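Local coordinates for DUF2235 domain-containing protein (Pseudomonas aeruginosa, PDB 4O5P), which is a type VI secretion effector of the phospholipase family, probably hydrolysing membrane phospholipids through an alpha/beta-hydrolase-type catalytic domain, at residues E143-W148 / A240-A245; R330-V335 / Y411-E416; H584-D589 / Q625-G630. One frame throughout, in Å; residues are numbered along the deposited sequence.

Contact 1: residues E143-W148 / A240-A245; sequences ENRINW and AAEARA
Ile146 of helix 139-162 packs on Glu242 and Ala245 of helix 238-254, the helix that leaves the GxSxG turn, consistent with the nucleophile elbow of an alpha/beta hydrolase. The segment axes approach to 9.3 Å at a crossing angle of -53°, and the nearest CA pair, Ile146 and Glu242, is 5.7 Å apart. The longer branch of Ile146 does the touching: CG1 lies 3.5 Å from the backbone O of Glu242, and CD1 at its end reaches the methyl CB of Ala245 at 3.6 Å. With CG1 anti to the carbonyl carbon (chi1 -62°), the branch is directed at the second helix while CG2 takes the place beside that carbonyl carbon.

Glu242 extends past Ile146 to the aliphatic part of Arg145, so that its carboxylate meets methylenes and not the guanidinium, whose plane is turned 53° from it. That guanidinium is drawn away by the carbonyls of Gly141 and Pro117 and by a salt bridge to Glu128. Phe246 and Trp249, farther along helix 238-254, also pack on Ile146. The opposite charges remain apart, Arg145 NE lying 4.9 Å from Glu242 OE2, while Glu242 OE1 rests 3.6 Å from Arg145 CB.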
loop_
_atom_site.group_PDB
_atom_site.type_symbol
_atom_site.label_atom_id
_atom_site.label_comp_id
_atom_site.label_asym_id
_atom_site.label_seq_id
_atom_site.Cartn_x
_atom_site.Cartn_y
_atom_site.Cartn_z
ATOM N N GLU A 143 -6.521 9.450 -0.577
ATOM C CA GLU A 143 -7.223 10.382 0.321
ATOM C C GLU A 143 -8.728 10.129 0.392
ATOM O O GLU A 143 -9.328 10.152 1.474
ATOM C CB GLU A 143 -6.945 11.838 -0.077
ATOM C CG GLU A 143 -7.829 12.853 0.639
ATOM C CD GLU A 143 -7.561 14.287 0.213
ATOM O OE1 GLU A 143 -7.642 14.586 -0.999
ATOM O OE2 GLU A 143 -7.267 15.125 1.091
ATOM N N ASN A 144 -9.344 9.901 -0.765
ATOM C CA ASN A 144 -10.779 9.626 -0.822
ATOM C C ASN A 144 -11.146 8.330 -0.112
ATOM O O ASN A 144 -12.232 8.221 0.471
ATOM C CB ASN A 144 -11.260 9.549 -2.272
ATOM C CG ASN A 144 -11.177 10.878 -2.990
ATOM O OD1 ASN A 144 -11.135 11.947 -2.365
ATOM N ND2 ASN A 144 -11.156 10.821 -4.316
ATOM N N ARG A 145 -10.256 7.341 -0.182
ATOM C CA ARG A 145 -10.478 6.085 0.550
ATOM C C ARG A 145 -10.398 6.251 2.080
ATOM O O ARG A 145 -11.221 5.698 2.828
ATOM C CB ARG A 145 -9.501 5.009 0.047
ATOM C CG ARG A 145 -9.867 4.524 -1.357
ATOM C CD ARG A 145 -8.788 3.616 -1.969
ATOM N NE ARG A 145 -9.246 3.028 -3.223
ATOM C CZ ARG A 145 -9.451 3.717 -4.341
ATOM N NH1 ARG A 145 -9.250 5.036 -4.373
ATOM N NH2 ARG A 145 -9.855 3.091 -5.435
ATOM N N ILE A 146 -9.409 7.011 2.539
ATOM C CA ILE A 146 -9.315 7.360 3.961
ATOM C C ILE A 146 -10.588 8.085 4.424
ATOM O O ILE A 146 -11.187 7.737 5.444
ATOM C CB ILE A 146 -8.073 8.249 4.229
ATOM C CG1 ILE A 146 -6.796 7.480 3.874
ATOM C CG2 ILE A 146 -7.995 8.648 5.690
ATOM C CD1 ILE A 146 -5.628 8.382 3.569
ATOM N N ASN A 147 -11.025 9.069 3.653
ATOM C CA ASN A 147 -12.202 9.839 4.050
ATOM C C ASN A 147 -13.509 9.043 4.020
ATOM O O ASN A 147 -14.378 9.226 4.886
ATOM C CB ASN A 147 -12.285 11.155 3.258
ATOM C CG ASN A 147 -11.230 12.164 3.714
ATOM O OD1 ASN A 147 -10.865 12.184 4.883
ATOM N ND2 ASN A 147 -10.719 12.984 2.787
ATOM N N TRP A 148 -13.637 8.160 3.032
ATOM C CA TRP A 148 -14.720 7.182 2.988
ATOM C C TRP A 148 -14.710 6.387 4.287
ATOM O O TRP A 148 -15.749 6.195 4.919
ATOM C CB TRP A 148 -14.492 6.204 1.825
ATOM C CG TRP A 148 -15.597 5.193 1.655
ATOM C CD1 TRP A 148 -16.774 5.378 0.981
ATOM C CD2 TRP A 148 -15.626 3.848 2.151
ATOM N NE1 TRP A 148 -17.533 4.231 1.031
ATOM C CE2 TRP A 148 -16.850 3.276 1.746
ATOM C CE3 TRP A 148 -14.746 3.073 2.917
ATOM C CZ2 TRP A 148 -17.215 1.971 2.079
ATOM C CZ3 TRP A 148 -15.108 1.776 3.241
ATOM C CH2 TRP A 148 -16.331 1.238 2.824
ATOM N N ALA A 240 -2.507 -0.016 3.673
ATOM C CA ALA A 240 -1.855 0.117 4.975
ATOM C C ALA A 240 -1.451 1.576 5.202
ATOM O O ALA A 240 -1.601 2.117 6.305
ATOM C CB ALA A 240 -0.638 -0.810 5.068
ATOM N N ALA A 241 -0.940 2.218 4.154
ATOM C CA ALA A 241 -0.685 3.660 4.220
ATOM C C ALA A 241 -1.961 4.418 4.581
ATOM O O ALA A 241 -1.944 5.324 5.439
ATOM C CB ALA A 241 -0.118 4.171 2.903
ATOM N N GLU A 242 -3.060 4.055 3.912
ATOM C CA GLU A 242 -4.355 4.659 4.173
ATOM C C GLU A 242 -4.797 4.414 5.603
ATOM O O GLU A 242 -5.357 5.298 6.224
ATOM C CB GLU A 242 -5.416 4.122 3.222
ATOM C CG GLU A 242 -5.315 4.635 1.780
ATOM C CD GLU A 242 -5.877 3.622 0.823
ATOM O OE1 GLU A 242 -6.846 2.939 1.215
ATOM O OE2 GLU A 242 -5.350 3.478 -0.301
ATOM N N ALA A 243 -4.564 3.216 6.124
ATOM C CA ALA A 243 -4.950 2.926 7.514
ATOM C C ALA A 243 -4.190 3.812 8.485
ATOM O O ALA A 243 -4.746 4.296 9.481
ATOM C CB ALA A 243 -4.727 1.486 7.844
ATOM N N ARG A 244 -2.917 4.019 8.209
ATOM C CA ARG A 244 -2.092 4.828 9.104
ATOM C C ARG A 244 -2.501 6.296 9.083
ATOM O O ARG A 244 -2.647 6.939 10.141
ATOM C CB ARG A 244 -0.612 4.615 8.760
ATOM C CG ARG A 244 -0.211 3.165 9.046
ATOM C CD ARG A 244 1.131 2.748 8.426
ATOM N NE ARG A 244 2.293 3.386 9.045
ATOM C CZ ARG A 244 3.534 2.942 8.888
ATOM N NH1 ARG A 244 3.741 1.849 8.169
ATOM N NH2 ARG A 244 4.562 3.573 9.448
ATOM N N ALA A 245 -2.725 6.821 7.880
ATOM C CA ALA A 245 -3.248 8.179 7.771
ATOM C C ALA A 245 -4.625 8.281 8.436
ATOM O O ALA A 245 -4.894 9.230 9.159
ATOM C CB ALA A 245 -3.304 8.617 6.303
#

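Contact 2: residues R330-V335 / Y411-E416; sequences RCVHLV and YAEAFE
Glu413, near the C-terminal end of helix 403-416, reaches over Val332 to Arg330, just ahead of strand 331-336, joining a helix to the parallel part of the central sheet. Its chain can be followed outward. CB and CG both lie 3.9 Å from Val332 CG2, the methyl over which the chain passes at about a right angle. A bend at chi2 (-82°) then folds the carboxylate back over the same methyl, which lies 3.7 Å from Glu413 CD. At the tip the two oxygens part company. OE2 accepts from Arg330 NH2 at 3.1 Å in a salt bridge that is nearly straight (176° at the hydrogen). The bond lies in the guanidinium plane but comes to the carboxylate 38° above its own plane, a result of the oblique crossing of the two groups. OE1 instead takes a hydrogen bond from NE2 of His409, one turn earlier on the same helix.

Two waters complete the join. The first accepts from Arg330 NE and donates to Glu413 O and, at 2.8 Å, to Glu413 OE2, tying the helix backbone into the same network. The second donates to Glu413 OE1 at 2.8 Å and receives a weak bond from Arg330 NH2. Arg330 NH1 turns to Asn5 near the N terminus. With direct and water-mediated links on the same pair, the carboxylate is restrained at both oxygens, and the nearby positive guanidinium would probably favour its ionised form.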
loop_
_atom_site.group_PDB
_atom_site.type_symbol
_atom_site.label_atom_id
_atom_site.label_comp_id
_atom_site.label_asym_id
_atom_site.label_seq_id
_atom_site.Cartn_x
_atom_site.Cartn_y
_atom_site.Cartn_z
ATOM N N ARG A 330 -2.842 -1.359 20.062
ATOM C CA ARG A 330 -2.066 -2.468 19.500
ATOM C C ARG A 330 -1.894 -2.304 17.987
ATOM O O ARG A 330 -2.875 -2.149 17.255
ATOM C CB ARG A 330 -2.774 -3.798 19.782
ATOM C CG ARG A 330 -2.071 -5.042 19.208
ATOM C CD ARG A 330 -0.735 -5.305 19.901
ATOM N NE ARG A 330 -0.133 -6.563 19.464
ATOM C CZ ARG A 330 1.150 -6.870 19.643
ATOM N NH1 ARG A 330 1.963 -5.997 20.220
ATOM N NH2 ARG A 330 1.623 -8.034 19.230
ATOM N N CYS A 331 -0.647 -2.355 17.524
ATOM C CA CYS A 331 -0.376 -2.366 16.091
ATOM C C CYS A 331 0.624 -3.457 15.721
ATOM O O CYS A 331 1.696 -3.562 16.325
ATOM C CB CYS A 331 0.141 -1.009 15.612
ATOM S SG CYS A 331 0.537 -0.963 13.825
ATOM N N VAL A 332 0.256 -4.278 14.738
ATOM C CA VAL A 332 1.141 -5.319 14.229
ATOM C C VAL A 332 1.439 -5.043 12.747
ATOM O O VAL A 332 0.515 -4.922 11.954
ATOM C CB VAL A 332 0.490 -6.701 14.345
ATOM C CG1 VAL A 332 1.328 -7.736 13.593
ATOM C CG2 VAL A 332 0.282 -7.104 15.838
ATOM N N HIS A 333 2.717 -4.944 12.377
ATOM C CA HIS A 333 3.091 -4.691 10.979
ATOM C C HIS A 333 3.977 -5.814 10.451
ATOM O O HIS A 333 5.091 -5.993 10.909
ATOM C CB HIS A 333 3.869 -3.379 10.883
ATOM C CG HIS A 333 4.085 -2.887 9.481
ATOM N ND1 HIS A 333 5.110 -2.026 9.153
ATOM C CD2 HIS A 333 3.389 -3.094 8.336
ATOM C CE1 HIS A 333 5.036 -1.722 7.867
ATOM N NE2 HIS A 333 4.003 -2.359 7.347
ATOM N N LEU A 334 3.478 -6.549 9.471
ATOM C CA LEU A 334 4.205 -7.631 8.853
ATOM C C LEU A 334 4.768 -7.077 7.559
ATOM O O LEU A 334 4.009 -6.551 6.739
ATOM C CB LEU A 334 3.229 -8.776 8.560
ATOM C CG LEU A 334 2.429 -9.265 9.770
ATOM C CD1 LEU A 334 1.594 -10.468 9.410
ATOM C CD2 LEU A 334 3.352 -9.573 10.975
ATOM N N VAL A 335 6.087 -7.198 7.375
ATOM C CA VAL A 335 6.766 -6.615 6.215
ATOM C C VAL A 335 7.511 -7.644 5.356
ATOM O O VAL A 335 7.970 -8.668 5.858
ATOM C CB VAL A 335 7.736 -5.474 6.640
ATOM C CG1 VAL A 335 7.028 -4.495 7.607
ATOM C CG2 VAL A 335 8.974 -6.032 7.313
ATOM N N TYR A 411 -4.361 -12.921 11.860
ATOM C CA TYR A 411 -5.617 -13.345 12.435
ATOM C C TYR A 411 -5.424 -13.520 13.932
ATOM O O TYR A 411 -6.189 -12.964 14.742
ATOM C CB TYR A 411 -6.070 -14.652 11.783
ATOM C CG TYR A 411 -7.308 -15.242 12.397
ATOM C CD1 TYR A 411 -8.570 -14.897 11.939
ATOM C CD2 TYR A 411 -7.211 -16.162 13.433
ATOM C CE1 TYR A 411 -9.712 -15.461 12.512
ATOM C CE2 TYR A 411 -8.326 -16.717 14.003
ATOM C CZ TYR A 411 -9.570 -16.370 13.552
ATOM O OH TYR A 411 -10.671 -16.947 14.157
ATOM N N ALA A 412 -4.357 -14.230 14.303
ATOM C CA ALA A 412 -4.179 -14.597 15.703
ATOM C C ALA A 412 -4.006 -13.325 16.505
ATOM O O ALA A 412 -4.619 -13.166 17.578
ATOM C CB ALA A 412 -2.980 -15.526 15.880
ATOM N N GLU A 413 -3.230 -12.387 15.952
ATOM C CA GLU A 413 -2.931 -11.153 16.673
ATOM C C GLU A 413 -4.242 -10.436 16.896
ATOM O O GLU A 413 -4.547 -10.026 18.020
ATOM C CB GLU A 413 -1.964 -10.255 15.880
ATOM C CG GLU A 413 -0.565 -10.861 15.692
ATOM C CD GLU A 413 0.306 -10.656 16.903
ATOM O OE1 GLU A 413 1.515 -10.975 16.813
ATOM O OE2 GLU A 413 -0.213 -10.155 17.941
ATOM N N ALA A 414 -5.055 -10.382 15.843
ATOM C CA ALA A 414 -6.281 -9.612 15.899
ATOM C C ALA A 414 -7.202 -10.307 16.891
ATOM O O ALA A 414 -7.856 -9.654 17.710
ATOM C CB ALA A 414 -6.911 -9.513 14.526
ATOM N N PHE A 415 -7.205 -11.636 16.862
ATOM C CA PHE A 415 -8.106 -12.369 17.738
ATOM C C PHE A 415 -7.701 -12.107 19.192
ATOM O O PHE A 415 -8.556 -11.958 20.079
ATOM C CB PHE A 415 -8.090 -13.864 17.400
ATOM C CG PHE A 415 -9.279 -14.615 17.925
ATOM C CD1 PHE A 415 -10.439 -14.720 17.170
ATOM C CD2 PHE A 415 -9.244 -15.206 19.186
ATOM C CE1 PHE A 415 -11.544 -15.411 17.648
ATOM C CE2 PHE A 415 -10.351 -15.895 19.678
ATOM C CZ PHE A 415 -11.503 -15.995 18.910
ATOM N N GLU A 416 -6.394 -11.998 19.419
ATOM C CA GLU A 416 -5.882 -11.807 20.764
ATOM C C GLU A 416 -6.281 -10.441 21.255
ATOM O O GLU A 416 -6.447 -10.231 22.463
ATOM C CB GLU A 416 -4.353 -11.878 20.775
ATOM C CG GLU A 416 -3.743 -12.966 21.636
ATOM C CD GLU A 416 -4.342 -13.056 23.027
ATOM O OE1 GLU A 416 -5.384 -13.725 23.177
ATOM O OE2 GLU A 416 -3.767 -12.471 23.970
HETATM O O HOH W 1 -2.215 -8.639 19.062
HETATM O O HOH W 2 3.523 -10.424 18.632
#

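Contact 3: residues H584-D589 / Q625-G630; sequences HDYKGD and QIHRDG
His627 lays its imidazole flat against the phenol ring of Tyr586, and the same imidazole bonds to the tyrosine's own carbonyl. This is a surface helix-helix contact within the Tle1-like C-terminal domain, tying the C-terminal end of helix 571-587 to helix 616-637. Ile626, just before the histidine, is buried. His627 itself carries the contact: with CG anti to the backbone N (chi1 -157°), its ring extends from the helix across the Tyr586 side chain. The evidence for an offset stack is a centroid separation of 4.2 Å with planes only 10° apart. The overlap is at the imidazole tip, where His627 NE2 sits 3.3 Å from Tyr586 CD1 and His627 CE1 3.4 Å from Tyr586 CE1.

NE2 donates to Tyr586 O at 2.7 Å, and the bond is close to straight (170°). It runs in the imidazole plane and arrives in the carbonyl plane on a lone pair, so this one bond fixes the rotation of the ring that the stack holds flat. The acceptor lies in the last turn of helix 571-587, two residues before Gly588, whose positive phi ends the helical run. Farther along, Asp629 forms a salt bridge with Arg474.

The phenol OH of Tyr586 reaches Ser631, the residue following Gly630, adding a second polar tie to helix 616-637. Helix 469-487 packs against both helices, with Ile485 on Tyr586 and Thr481 on Ile626.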
loop_
_atom_site.group_PDB
_atom_site.type_symbol
_atom_site.label_atom_id
_atom_site.label_comp_id
_atom_site.label_asym_id
_atom_site.label_seq_id
_atom_site.Cartn_x
_atom_site.Cartn_y
_atom_site.Cartn_z
ATOM N N HIS A 584 22.345 -10.496 -16.880
ATOM C CA HIS A 584 23.147 -9.382 -17.385
ATOM C C HIS A 584 23.767 -8.550 -16.253
ATOM O O HIS A 584 24.993 -8.311 -16.238
ATOM C CB HIS A 584 22.303 -8.474 -18.281
ATOM C CG HIS A 584 23.070 -7.331 -18.873
ATOM N ND1 HIS A 584 22.924 -6.031 -18.438
ATOM C CD2 HIS A 584 24.007 -7.296 -19.850
ATOM C CE1 HIS A 584 23.725 -5.244 -19.133
ATOM N NE2 HIS A 584 24.399 -5.986 -19.991
ATOM N N ASP A 585 22.928 -8.111 -15.315
ATOM C CA ASP A 585 23.404 -7.313 -14.185
ATOM C C ASP A 585 24.490 -8.047 -13.398
ATOM O O ASP A 585 25.485 -7.452 -12.973
ATOM C CB ASP A 585 22.251 -6.970 -13.227
ATOM C CG ASP A 585 21.269 -5.971 -13.811
ATOM O OD1 ASP A 585 21.550 -5.407 -14.892
ATOM O OD2 ASP A 585 20.208 -5.746 -13.183
ATOM N N TYR A 586 24.299 -9.340 -13.188
ATOM C CA TYR A 586 25.196 -10.069 -12.299
ATOM C C TYR A 586 26.527 -10.356 -13.001
ATOM O O TYR A 586 27.569 -10.405 -12.354
ATOM C CB TYR A 586 24.537 -11.362 -11.809
ATOM C CG TYR A 586 25.447 -12.218 -10.952
ATOM C CD1 TYR A 586 25.671 -11.908 -9.616
ATOM C CD2 TYR A 586 26.084 -13.325 -11.482
ATOM C CE1 TYR A 586 26.510 -12.686 -8.823
ATOM C CE2 TYR A 586 26.920 -14.110 -10.705
ATOM C CZ TYR A 586 27.129 -13.792 -9.385
ATOM O OH TYR A 586 27.966 -14.586 -8.639
ATOM N N LYS A 587 26.494 -10.523 -14.320
ATOM C CA LYS A 587 27.730 -10.790 -15.072
ATOM C C LYS A 587 28.557 -9.508 -15.177
ATOM O O LYS A 587 29.783 -9.536 -15.074
ATOM C CB LYS A 587 27.428 -11.352 -16.469
ATOM C CG LYS A 587 28.685 -11.884 -17.208
ATOM C CD LYS A 587 28.414 -12.202 -18.677
ATOM C CE LYS A 587 27.959 -13.647 -18.892
ATOM N NZ LYS A 587 26.647 -13.957 -18.217
ATOM N N GLY A 588 27.872 -8.377 -15.341
ATOM C CA GLY A 588 28.539 -7.091 -15.432
ATOM C C GLY A 588 29.356 -6.873 -16.697
ATOM O O GLY A 588 30.326 -6.118 -16.685
ATOM N N ASP A 589 28.971 -7.537 -17.785
ATOM C CA ASP A 589 29.568 -7.293 -19.095
ATOM C C ASP A 589 28.931 -6.036 -19.707
ATOM O O ASP A 589 28.138 -6.133 -20.651
ATOM C CB ASP A 589 29.306 -8.497 -20.005
ATOM C CG ASP A 589 30.495 -9.427 -20.108
ATOM O OD1 ASP A 589 31.243 -9.573 -19.110
ATOM O OD2 ASP A 589 30.683 -10.020 -21.199
ATOM N N GLN A 625 27.839 -4.613 -2.642
ATOM C CA GLN A 625 27.544 -5.407 -1.450
ATOM C C GLN A 625 26.583 -6.556 -1.796
ATOM O O GLN A 625 26.768 -7.685 -1.345
ATOM C CB GLN A 625 26.963 -4.513 -0.352
ATOM C CG GLN A 625 26.870 -5.166 1.032
ATOM C CD GLN A 625 26.521 -4.154 2.102
ATOM O OE1 GLN A 625 27.395 -3.463 2.635
ATOM N NE2 GLN A 625 25.234 -4.036 2.400
ATOM N N ILE A 626 25.568 -6.269 -2.607
ATOM C CA ILE A 626 24.615 -7.302 -2.989
ATOM C C ILE A 626 25.318 -8.396 -3.805
ATOM O O ILE A 626 25.111 -9.582 -3.571
ATOM C CB ILE A 626 23.427 -6.710 -3.766
ATOM C CG1 ILE A 626 22.534 -5.902 -2.815
ATOM C CG2 ILE A 626 22.567 -7.816 -4.407
ATOM C CD1 ILE A 626 21.500 -5.028 -3.525
ATOM N N HIS A 627 26.154 -7.987 -4.745
ATOM C CA HIS A 627 26.885 -8.939 -5.568
ATOM C C HIS A 627 27.768 -9.841 -4.705
ATOM O O HIS A 627 27.713 -11.066 -4.823
ATOM C CB HIS A 627 27.715 -8.187 -6.600
ATOM C CG HIS A 627 28.057 -8.996 -7.805
ATOM N ND1 HIS A 627 29.057 -9.944 -7.803
ATOM C CD2 HIS A 627 27.555 -8.976 -9.064
ATOM C CE1 HIS A 627 29.152 -10.478 -9.010
ATOM N NE2 HIS A 627 28.255 -9.908 -9.793
ATOM N N ARG A 628 28.550 -9.235 -3.816
ATOM C CA ARG A 628 29.428 -9.996 -2.908
ATOM C C ARG A 628 28.725 -10.917 -1.895
ATOM O O ARG A 628 29.044 -12.123 -1.830
ATOM C CB ARG A 628 30.380 -9.045 -2.173
ATOM C CG ARG A 628 31.226 -8.210 -3.112
ATOM C CD ARG A 628 32.336 -7.491 -2.360
ATOM N NE ARG A 628 32.488 -6.098 -2.775
ATOM C CZ ARG A 628 33.035 -5.717 -3.925
ATOM N NH1 ARG A 628 33.472 -6.625 -4.789
ATOM N NH2 ARG A 628 33.145 -4.427 -4.220
ATOM N N ASP A 629 27.824 -10.351 -1.081
ATOM C CA ASP A 629 27.009 -11.131 -0.132
ATOM C C ASP A 629 26.272 -12.253 -0.867
ATOM O O ASP A 629 26.293 -13.414 -0.443
ATOM C CB ASP A 629 25.921 -10.285 0.574
ATOM C CG ASP A 629 26.465 -9.151 1.457
ATOM O OD1 ASP A 629 27.691 -9.029 1.689
ATOM O OD2 ASP A 629 25.616 -8.355 1.929
ATOM N N GLY A 630 25.578 -11.886 -1.941
ATOM C CA GLY A 630 24.889 -12.848 -2.781
ATOM C C GLY A 630 25.739 -14.025 -3.249
ATOM O O GLY A 630 25.351 -15.193 -3.094
#

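In the fold
From the N terminus, contact 1 comes first, joining helix 139-162 to helix 238-254 across 91 intervening residues that include strand 225-236. Contact 2 follows, closing 75 residues between strand 331-336 and helix 403-416, with strand 370-375 in the excursion. Contact 3 closes 35 residues in the Tle1-like C-terminal domain and joins helices 571-587 and 616-637 across strands 596-604 and 609-614. The three run in series; none nests or crosses. Contact 1 lies on one face of the central sheet, whereas contact 2 ties one of its strands to a helix on the other face; they meet where Arg244 NH1 packs 3.8 Å from His333 CE1. Contact 3 stands apart, its nearest atoms about 17 Å from contact 2.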